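PDB 2XSG: CCMAN5, which probably hydrolyses alpha-mannosidic bonds as a calcium-containing glycoside hydrolase of family 92, helping to expose mannose-6-phosphate on yeast-made glycoproteins. Local coordinates for residues Y88-Y97 against Q215-L223; A325-V335 against L394-P402. All coordinates share one frame; numbering follows the deposited sequence.

Contact 1 of 2, residues Y88-Y97 against Q215-L223; sequences YTARPGTGTY and QTWGDDDRL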
loop_
_atom_site.group_PDB
_atom_site.type_symbol
_atom_site.label_atom_id
_atom_site.label_comp_id
_atom_site.label_asym_id
_atom_site.label_seq_id
_atom_site.Cartn_x
_atom_site.Cartn_y
_atom_site.Cartn_z
ATOM N N TYR A 88 15.977 -20.353 29.635
ATOM C CA TYR A 88 15.789 -21.470 28.691
ATOM C C TYR A 88 16.951 -22.470 28.729
ATOM O O TYR A 88 18.098 -22.098 29.014
ATOM C CB TYR A 88 15.601 -20.932 27.267
ATOM C CG TYR A 88 14.304 -20.154 27.063
ATOM C CD1 TYR A 88 14.281 -18.763 27.136
ATOM C CD2 TYR A 88 13.103 -20.817 26.798
ATOM C CE1 TYR A 88 13.091 -18.037 26.930
ATOM C CE2 TYR A 88 11.914 -20.110 26.606
ATOM C CZ TYR A 88 11.919 -18.724 26.670
ATOM O OH TYR A 88 10.747 -18.038 26.477
ATOM N N THR A 89 16.645 -23.733 28.436
ATOM C CA THR A 89 17.655 -24.800 28.335
ATOM C C THR A 89 17.555 -25.483 26.966
ATOM O O THR A 89 18.325 -26.392 26.659
ATOM C CB THR A 89 17.503 -25.894 29.454
ATOM O OG1 THR A 89 16.244 -26.565 29.319
ATOM C CG2 THR A 89 17.599 -25.302 30.845
ATOM N N ALA A 90 16.581 -25.045 26.158
ATOM C CA ALA A 90 16.400 -25.509 24.780
ATOM C C ALA A 90 15.748 -24.382 23.978
ATOM O O ALA A 90 15.427 -23.328 24.540
ATOM C CB ALA A 90 15.533 -26.782 24.725
ATOM N N ARG A 91 15.558 -24.601 22.680
ATOM C CA ARG A 91 14.899 -23.613 21.826
ATOM C C ARG A 91 13.520 -23.282 22.430
ATOM O O ARG A 91 12.793 -24.191 22.820
ATOM C CB ARG A 91 14.772 -24.135 20.400
ATOM C CG ARG A 91 14.171 -23.110 19.419
ATOM C CD ARG A 91 12.667 -23.302 19.075
ATOM N NE ARG A 91 12.396 -22.539 17.849
ATOM C CZ ARG A 91 12.040 -21.257 17.819
ATOM N NH1 ARG A 91 11.808 -20.597 18.954
ATOM N NH2 ARG A 91 11.879 -20.642 16.652
ATOM N N PRO A 92 13.184 -21.982 22.550
ATOM C CA PRO A 92 11.951 -21.603 23.247
ATOM C C PRO A 92 10.699 -22.106 22.549
ATOM O O PRO A 92 10.636 -22.102 21.318
ATOM C CB PRO A 92 11.990 -20.078 23.202
ATOM C CG PRO A 92 13.461 -19.757 23.192
ATOM C CD PRO A 92 14.056 -20.813 22.310
ATOM N N GLY A 93 9.732 -22.564 23.333
ATOM C CA GLY A 93 8.363 -22.736 22.832
ATOM C C GLY A 93 7.754 -21.355 22.681
ATOM O O GLY A 93 7.879 -20.518 23.578
ATOM N N THR A 94 7.120 -21.097 21.541
ATOM C CA THR A 94 6.587 -19.761 21.225
ATOM C C THR A 94 5.496 -19.310 22.192
ATOM O O THR A 94 5.313 -18.129 22.404
ATOM C CB THR A 94 6.020 -19.684 19.785
ATOM O OG1 THR A 94 4.722 -20.308 19.737
ATOM C CG2 THR A 94 6.952 -20.353 18.790
ATOM N N GLY A 95 4.768 -20.258 22.774
ATOM C CA GLY A 95 3.755 -19.941 23.792
ATOM C C GLY A 95 4.326 -19.229 25.016
ATOM O O GLY A 95 3.633 -18.452 25.681
ATOM N N THR A 96 5.602 -19.478 25.297
ATOM C CA THR A 96 6.279 -18.909 26.464
ATOM C C THR A 96 6.597 -17.410 26.325
ATOM O O THR A 96 6.912 -16.726 27.321
ATOM C CB THR A 96 7.583 -19.687 26.785
ATOM O OG1 THR A 96 8.583 -19.387 25.802
ATOM C CG2 THR A 96 7.317 -21.205 26.851
ATOM N N TYR A 97 6.539 -16.920 25.086
ATOM C CA TYR A 97 6.752 -15.503 24.780
ATOM C C TYR A 97 5.608 -14.595 25.256
ATOM O O TYR A 97 5.788 -13.393 25.400
ATOM C CB TYR A 97 6.874 -15.309 23.258
ATOM C CG TYR A 97 8.054 -15.982 22.570
ATOM C CD1 TYR A 97 9.251 -16.286 23.261
ATOM C CD2 TYR A 97 7.991 -16.266 21.211
ATOM C CE1 TYR A 97 10.337 -16.891 22.597
ATOM C CE2 TYR A 97 9.056 -16.875 20.545
ATOM C CZ TYR A 97 10.227 -17.173 21.232
ATOM O OH TYR A 97 11.270 -17.771 20.536
ATOM N N GLN A 215 23.551 -17.468 24.160
ATOM C CA GLN A 215 23.467 -18.829 23.678
ATOM C C GLN A 215 22.661 -18.827 22.391
ATOM O O GLN A 215 21.814 -17.946 22.179
ATOM C CB GLN A 215 22.785 -19.709 24.708
ATOM C CG GLN A 215 23.645 -19.939 25.941
ATOM C CD GLN A 215 23.061 -20.982 26.862
ATOM O OE1 GLN A 215 21.915 -20.873 27.309
ATOM N NE2 GLN A 215 23.852 -22.012 27.155
ATOM N N THR A 216 22.924 -19.801 21.527
ATOM C CA THR A 216 22.226 -19.868 20.249
ATOM C C THR A 216 21.536 -21.198 20.110
ATOM O O THR A 216 21.817 -22.117 20.872
ATOM C CB THR A 216 23.184 -19.691 19.073
ATOM O OG1 THR A 216 24.137 -20.763 19.075
ATOM C CG2 THR A 216 23.903 -18.335 19.165
ATOM N N TRP A 217 20.631 -21.285 19.147
ATOM C CA TRP A 217 20.031 -22.562 18.755
ATOM C C TRP A 217 19.960 -22.727 17.236
ATOM O O TRP A 217 19.886 -21.746 16.502
ATOM C CB TRP A 217 18.643 -22.743 19.373
ATOM C CG TRP A 217 17.553 -21.970 18.696
ATOM C CD1 TRP A 217 16.940 -22.283 17.521
ATOM C CD2 TRP A 217 16.931 -20.766 19.162
ATOM N NE1 TRP A 217 15.980 -21.347 17.218
ATOM C CE2 TRP A 217 15.951 -20.406 18.208
ATOM C CE3 TRP A 217 17.098 -19.962 20.299
ATOM C CZ2 TRP A 217 15.134 -19.281 18.353
ATOM C CZ3 TRP A 217 16.290 -18.825 20.441
ATOM C CH2 TRP A 217 15.318 -18.503 19.473
ATOM N N GLY A 218 19.984 -23.976 16.790
ATOM C CA GLY A 218 19.748 -24.324 15.402
ATOM C C GLY A 218 18.591 -25.305 15.314
ATOM O O GLY A 218 17.773 -25.437 16.268
ATOM N N ASP A 219 18.533 -26.018 14.194
ATOM C CA ASP A 219 17.353 -26.822 13.841
ATOM C C ASP A 219 17.109 -28.067 14.693
ATOM O O ASP A 219 16.022 -28.660 14.635
ATOM C CB ASP A 219 17.405 -27.192 12.365
ATOM C CG ASP A 219 17.207 -25.984 11.461
ATOM O OD1 ASP A 219 16.058 -25.487 11.364
ATOM O OD2 ASP A 219 18.209 -25.535 10.859
ATOM N N ASP A 220 18.117 -28.471 15.458
ATOM C CA ASP A 220 17.962 -29.566 16.430
ATOM C C ASP A 220 17.382 -29.096 17.768
ATOM O O ASP A 220 17.325 -29.868 18.716
ATOM C CB ASP A 220 19.281 -30.320 16.646
ATOM C CG ASP A 220 20.399 -29.452 17.285
ATOM O OD1 ASP A 220 20.148 -28.314 17.753
ATOM O OD2 ASP A 220 21.559 -29.939 17.302
ATOM N N ASP A 221 16.978 -27.824 17.840
ATOM C CA ASP A 221 16.422 -27.257 19.068
ATOM C C ASP A 221 17.353 -27.247 20.293
ATOM O O ASP A 221 16.893 -26.964 21.392
ATOM C CB ASP A 221 15.096 -27.965 19.433
ATOM C CG ASP A 221 13.982 -27.657 18.434
ATOM O OD1 ASP A 221 14.013 -26.564 17.830
ATOM O OD2 ASP A 221 13.095 -28.510 18.243
ATOM N N ARG A 222 18.638 -27.553 20.115
ATOM C CA ARG A 222 19.579 -27.479 21.240
ATOM C C ARG A 222 20.040 -26.042 21.494
ATOM O O ARG A 222 20.449 -25.321 20.569
ATOM C CB ARG A 222 20.765 -28.434 21.059
ATOM C CG ARG A 222 20.384 -29.883 21.261
ATOM C CD ARG A 222 21.500 -30.860 20.931
ATOM N NE ARG A 222 22.419 -31.087 22.045
ATOM C CZ ARG A 222 23.672 -30.622 22.081
ATOM N NH1 ARG A 222 24.163 -29.907 21.072
ATOM N NH2 ARG A 222 24.448 -30.887 23.125
ATOM N N LEU A 223 19.944 -25.615 22.748
ATOM C CA LEU A 223 20.435 -24.301 23.138
ATOM C C LEU A 223 21.845 -24.452 23.652
ATOM O O LEU A 223 22.063 -25.080 24.688
ATOM C CB LEU A 223 19.545 -23.690 24.205
ATOM C CG LEU A 223 19.893 -22.263 24.627
ATOM C CD1 LEU A 223 19.704 -21.286 23.467
ATOM C CD2 LEU A 223 18.992 -21.904 25.787
HETATM O O HOH W 1 20.700 -22.415 29.110
HETATM O O HOH W 2 18.960 -27.769 24.671
#
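At the end of strand 212-217, in an antiparallel sheet of the N-terminal domain, the Trp-217 indole carries Arg-91 and Pro-92 of loop 88-97 on one face. Arg-91 CG sits above the five-membered ring, 3.3 Å from its centroid, a CH-pi contact almost on the ring normal. Pro-92 CD makes a second CH-pi contact over the six-membered ring, with Trp-217 CZ3 3.5 Å away. The Arg-91 chain bends at chi2 (-101°), which turns its guanidinium back across the indole. The two planes are 38° apart, and Arg-91 NH1 comes to 3.6 Å from Trp-217 CZ2. Arg-91 also forms salt bridges with Asp-162 and Asp-233, and Asp-233 accepts the indole N-H of Trp-217 as well. A leucine here has no indole N-H for Asp-233 and no flat face, and would probably leave the arginine chain freer to turn and a gap beneath the proline.

Strand 212-217 turns back through a type I turn, Gly-218 to Asp-221, into strand 223-224. This beta hairpin edges the sheet, and loop 88-97 lies against its returning arm. Arg-91 N donates to Asp-221 O at 3.0 Å in a nearly straight bond (167°); the donor stands above the carbonyl plane. Asp-221 OD1 lies near the guanidinium plane of Arg-91, but at 4.3 Å from Arg-91 NE it is too far for a salt bridge. Leu-223 sets its CB against the backbone of Ala-90 and brings CD2 to 3.8 Å from Tyr-88 CB. Two waters bridge the segments at Tyr-88 and Thr-89. One donates to Tyr-88 O and Gln-215 OE1; the other donates to Thr-89 O and accepts from Leu-223 N, 3.1 Å away.

Contact 2 of 2, residues A325-V335 against L394-P402; sequences ATSTSGTYRGV and LGGFVHSVP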
loop_
_atom_site.group_PDB
_atom_site.type_symbol
_atom_site.label_atom_id
_atom_site.label_comp_id
_atom_site.label_asym_id
_atom_site.label_seq_id
_atom_site.Cartn_x
_atom_site.Cartn_y
_atom_site.Cartn_z
ATOM N N ALA A 325 15.105 0.660 -0.280
ATOM C CA ALA A 325 15.961 -0.535 -0.385
ATOM C C ALA A 325 17.426 -0.193 -0.720
ATOM O O ALA A 325 18.157 -1.021 -1.262
ATOM C CB ALA A 325 15.396 -1.488 -1.418
ATOM N N THR A 326 17.841 1.017 -0.351
ATOM C CA THR A 326 19.194 1.550 -0.600
ATOM C C THR A 326 20.008 1.663 0.687
ATOM O O THR A 326 19.487 2.068 1.729
ATOM C CB THR A 326 19.106 2.967 -1.259
ATOM O OG1 THR A 326 18.261 2.892 -2.414
ATOM C CG2 THR A 326 20.481 3.537 -1.661
ATOM N N SER A 327 21.292 1.328 0.598
ATOM C CA SER A 327 22.225 1.483 1.710
ATOM C C SER A 327 22.619 2.940 1.901
ATOM O O SER A 327 22.350 3.767 1.030
ATOM C CB SER A 327 23.482 0.656 1.450
ATOM O OG SER A 327 24.267 1.208 0.398
ATOM N N THR A 328 23.268 3.247 3.029
ATOM C CA THR A 328 23.800 4.603 3.272
ATOM C C THR A 328 24.978 4.927 2.345
ATOM O O THR A 328 25.376 6.084 2.214
ATOM C CB THR A 328 24.174 4.846 4.761
ATOM O OG1 THR A 328 25.180 3.904 5.174
ATOM C CG2 THR A 328 22.947 4.702 5.649
ATOM N N SER A 329 25.521 3.893 1.697
ATOM C CA SER A 329 26.601 4.064 0.742
ATOM C C SER A 329 26.099 4.253 -0.693
ATOM O O SER A 329 26.911 4.330 -1.619
ATOM C CB SER A 329 27.566 2.875 0.804
ATOM O OG SER A 329 28.020 2.661 2.125
ATOM N N GLY A 330 24.777 4.310 -0.868
ATOM C CA GLY A 330 24.159 4.481 -2.184
ATOM C C GLY A 330 24.141 3.246 -3.073
ATOM O O GLY A 330 24.124 3.371 -4.294
ATOM N N THR A 331 24.140 2.059 -2.467
ATOM C CA THR A 331 24.076 0.799 -3.206
ATOM C C THR A 331 22.784 0.018 -2.921
ATOM O O THR A 331 22.111 0.257 -1.926
ATOM C CB THR A 331 25.291 -0.115 -2.923
ATOM O OG1 THR A 331 25.288 -0.529 -1.554
ATOM C CG2 THR A 331 26.611 0.602 -3.235
ATOM N N TYR A 332 22.459 -0.927 -3.799
ATOM C CA TYR A 332 21.286 -1.780 -3.645
ATOM C C TYR A 332 21.632 -3.182 -4.163
ATOM O O TYR A 332 22.666 -3.371 -4.808
ATOM C CB TYR A 332 20.096 -1.158 -4.397
ATOM C CG TYR A 332 20.100 -1.357 -5.903
ATOM C CD1 TYR A 332 20.758 -0.463 -6.760
ATOM C CD2 TYR A 332 19.433 -2.444 -6.476
ATOM C CE1 TYR A 332 20.755 -0.665 -8.168
ATOM C CE2 TYR A 332 19.414 -2.638 -7.861
ATOM C CZ TYR A 332 20.083 -1.754 -8.703
ATOM O OH TYR A 332 20.057 -1.998 -10.076
ATOM N N ARG A 333 20.803 -4.180 -3.868
ATOM C CA ARG A 333 21.045 -5.494 -4.440
ATOM C C ARG A 333 20.050 -5.778 -5.543
ATOM O O ARG A 333 18.849 -5.591 -5.374
ATOM C CB ARG A 333 21.015 -6.621 -3.399
ATOM C CG ARG A 333 21.180 -8.008 -4.071
ATOM C CD ARG A 333 21.462 -9.121 -3.102
ATOM N NE ARG A 333 20.618 -8.979 -1.939
ATOM C CZ ARG A 333 19.408 -9.510 -1.791
ATOM N NH1 ARG A 333 18.870 -10.280 -2.733
ATOM N NH2 ARG A 333 18.755 -9.258 -0.673
ATOM N N GLY A 334 20.566 -6.229 -6.674
ATOM C CA GLY A 334 19.753 -6.477 -7.846
ATOM C C GLY A 334 19.252 -7.900 -7.858
ATOM O O GLY A 334 19.793 -8.757 -7.154
ATOM N N VAL A 335 18.221 -8.160 -8.655
ATOM C CA VAL A 335 17.707 -9.522 -8.844
ATOM C C VAL A 335 18.754 -10.483 -9.413
ATOM O O VAL A 335 18.557 -11.692 -9.370
ATOM C CB VAL A 335 16.405 -9.548 -9.707
ATOM C CG1 VAL A 335 15.235 -8.985 -8.932
ATOM C CG2 VAL A 335 16.595 -8.783 -11.012
ATOM N N LEU A 394 10.087 -11.909 -12.998
ATOM C CA LEU A 394 10.595 -11.437 -11.720
ATOM C C LEU A 394 10.394 -12.456 -10.593
ATOM O O LEU A 394 11.193 -12.527 -9.676
ATOM C CB LEU A 394 9.970 -10.087 -11.375
ATOM C CG LEU A 394 10.547 -8.910 -12.160
ATOM C CD1 LEU A 394 9.732 -7.662 -11.905
ATOM C CD2 LEU A 394 12.013 -8.693 -11.780
ATOM N N GLY A 395 9.337 -13.260 -10.685
ATOM C CA GLY A 395 9.061 -14.315 -9.702
ATOM C C GLY A 395 10.141 -15.371 -9.525
ATOM O O GLY A 395 10.177 -16.061 -8.508
ATOM N N GLY A 396 11.049 -15.481 -10.493
ATOM C CA GLY A 396 12.110 -16.492 -10.422
ATOM C C GLY A 396 13.385 -16.068 -9.707
ATOM O O GLY A 396 14.295 -16.878 -9.532
ATOM N N PHE A 397 13.457 -14.812 -9.289
ATOM C CA PHE A 397 14.639 -14.306 -8.613
ATOM C C PHE A 397 14.383 -14.146 -7.122
ATOM O O PHE A 397 13.237 -14.052 -6.676
ATOM C CB PHE A 397 15.052 -12.935 -9.172
ATOM C CG PHE A 397 15.227 -12.906 -10.662
ATOM C CD1 PHE A 397 16.302 -13.557 -11.262
ATOM C CD2 PHE A 397 14.310 -12.225 -11.466
ATOM C CE1 PHE A 397 16.467 -13.545 -12.654
ATOM C CE2 PHE A 397 14.460 -12.201 -12.860
ATOM C CZ PHE A 397 15.548 -12.858 -13.456
ATOM N N VAL A 398 15.469 -14.094 -6.362
ATOM C CA VAL A 398 15.412 -13.728 -4.953
ATOM C C VAL A 398 15.427 -12.194 -4.865
ATOM O O VAL A 398 16.332 -11.552 -5.391
ATOM C CB VAL A 398 16.594 -14.338 -4.163
ATOM C CG1 VAL A 398 16.583 -13.832 -2.727
ATOM C CG2 VAL A 398 16.510 -15.878 -4.188
ATOM N N HIS A 399 14.413 -11.608 -4.231
ATOM C CA HIS A 399 14.315 -10.142 -4.157
ATOM C C HIS A 399 15.031 -9.463 -2.956
ATOM O O HIS A 399 15.406 -10.133 -1.995
ATOM C CB HIS A 399 12.857 -9.727 -4.292
ATOM C CG HIS A 399 12.379 -9.782 -5.705
ATOM N ND1 HIS A 399 12.167 -10.971 -6.374
ATOM C CD2 HIS A 399 12.138 -8.798 -6.599
ATOM C CE1 HIS A 399 11.793 -10.710 -7.613
ATOM N NE2 HIS A 399 11.778 -9.402 -7.778
ATOM N N SER A 400 15.261 -8.148 -3.047
ATOM C CA SER A 400 16.107 -7.435 -2.067
ATOM C C SER A 400 15.377 -7.084 -0.774
ATOM O O SER A 400 16.017 -6.783 0.236
ATOM C CB SER A 400 16.757 -6.178 -2.694
ATOM O OG SER A 400 15.835 -5.113 -2.858
ATOM N N VAL A 401 14.043 -7.124 -0.826
ATOM C CA VAL A 401 13.143 -6.817 0.303
ATOM C C VAL A 401 11.887 -7.677 0.105
ATOM O O VAL A 401 11.649 -8.141 -1.018
ATOM C CB VAL A 401 12.713 -5.334 0.314
ATOM C CG1 VAL A 401 13.907 -4.395 0.528
ATOM C CG2 VAL A 401 11.961 -4.971 -0.974
ATOM N N PRO A 402 11.077 -7.899 1.173
ATOM C CA PRO A 402 9.821 -8.592 0.949
ATOM C C PRO A 402 9.034 -7.852 -0.111
ATOM O O PRO A 402 9.050 -6.613 -0.154
ATOM C CB PRO A 402 9.103 -8.517 2.307
ATOM C CG PRO A 402 9.915 -7.675 3.174
ATOM C CD PRO A 402 11.285 -7.579 2.596
HETATM O O HOH W 3 19.047 -11.365 -5.308
HETATM O O HOH W 4 17.955 -13.746 -7.521
#
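Val-335 CG1 lies anti to its carbonyl carbon (chi1 -71°), which puts this methyl over one face of the His-399 ring. Phe-397 CG meets Val-335 CB. The contact joins the end of the first strand of a small beta hairpin (331-333, paired with 339-341), and the start of its connection, to the loop that follows helix 368-387 in the catalytic domain. Val-335 CG1 is 3.7 Å from His-399 NE2, and the two side chains run side by side in the same direction. Val-335 CB is 3.7 Å from Phe-397 CG, while CG2 reaches over the rim of the phenyl face. His-399 ND1 donates to Phe-397 O at 3.3 Å, from well above the carbonyl plane, and the imidazole also stacks on Trp-406. The histidine backbone bonds to Ala-199 and Thr-201 of strand 198-208, so the loop also meets the N-terminal domain.

Arg-333 is extended as far as chi3 (43°), where it bends and turns one face of its guanidinium to Ser-400, whose CB lies over the rim of that face. Arg-333 NH2 comes to 3.5 Å from Ser-400 CA. Arg-333 NE donates to Pro-256 O. At the other end of the contact, Ala-325 CB packs on Val-401 CG1, and Ser-400 OG is held by Asp-349. Water carries much of the polar joint. Arg-333 NH1 donates to a water 2.8 Å away that lies in the guanidinium plane; the same water is close to Val-398 O. A second water accepts from Val-398 N at 2.8 Å and sits the same distance from Val-335 O.

How the contacts relate
Contacts 1 and 2 do not touch. Their centres are about 31 Å apart, and their nearest atoms about 18 Å. They follow in series along the chain, contact 1 in the N-terminal domain and contact 2 in the catalytic domain. Contact 1 is peripheral, its centre about 35 Å from the centre of the chain; the centre of contact 2 is about 19 Å from it, and this contact is more buried. Strand 198-208, which bonds to His-399 of contact 2, comes shortly before strand 212-217 of contact 1. In contact 2 the Leu-394 side chain is about 14 Å from a bound bis-tris propane. Neither contact supplies the calcium ligands, Asn-588, Glu-589 and Asp-662.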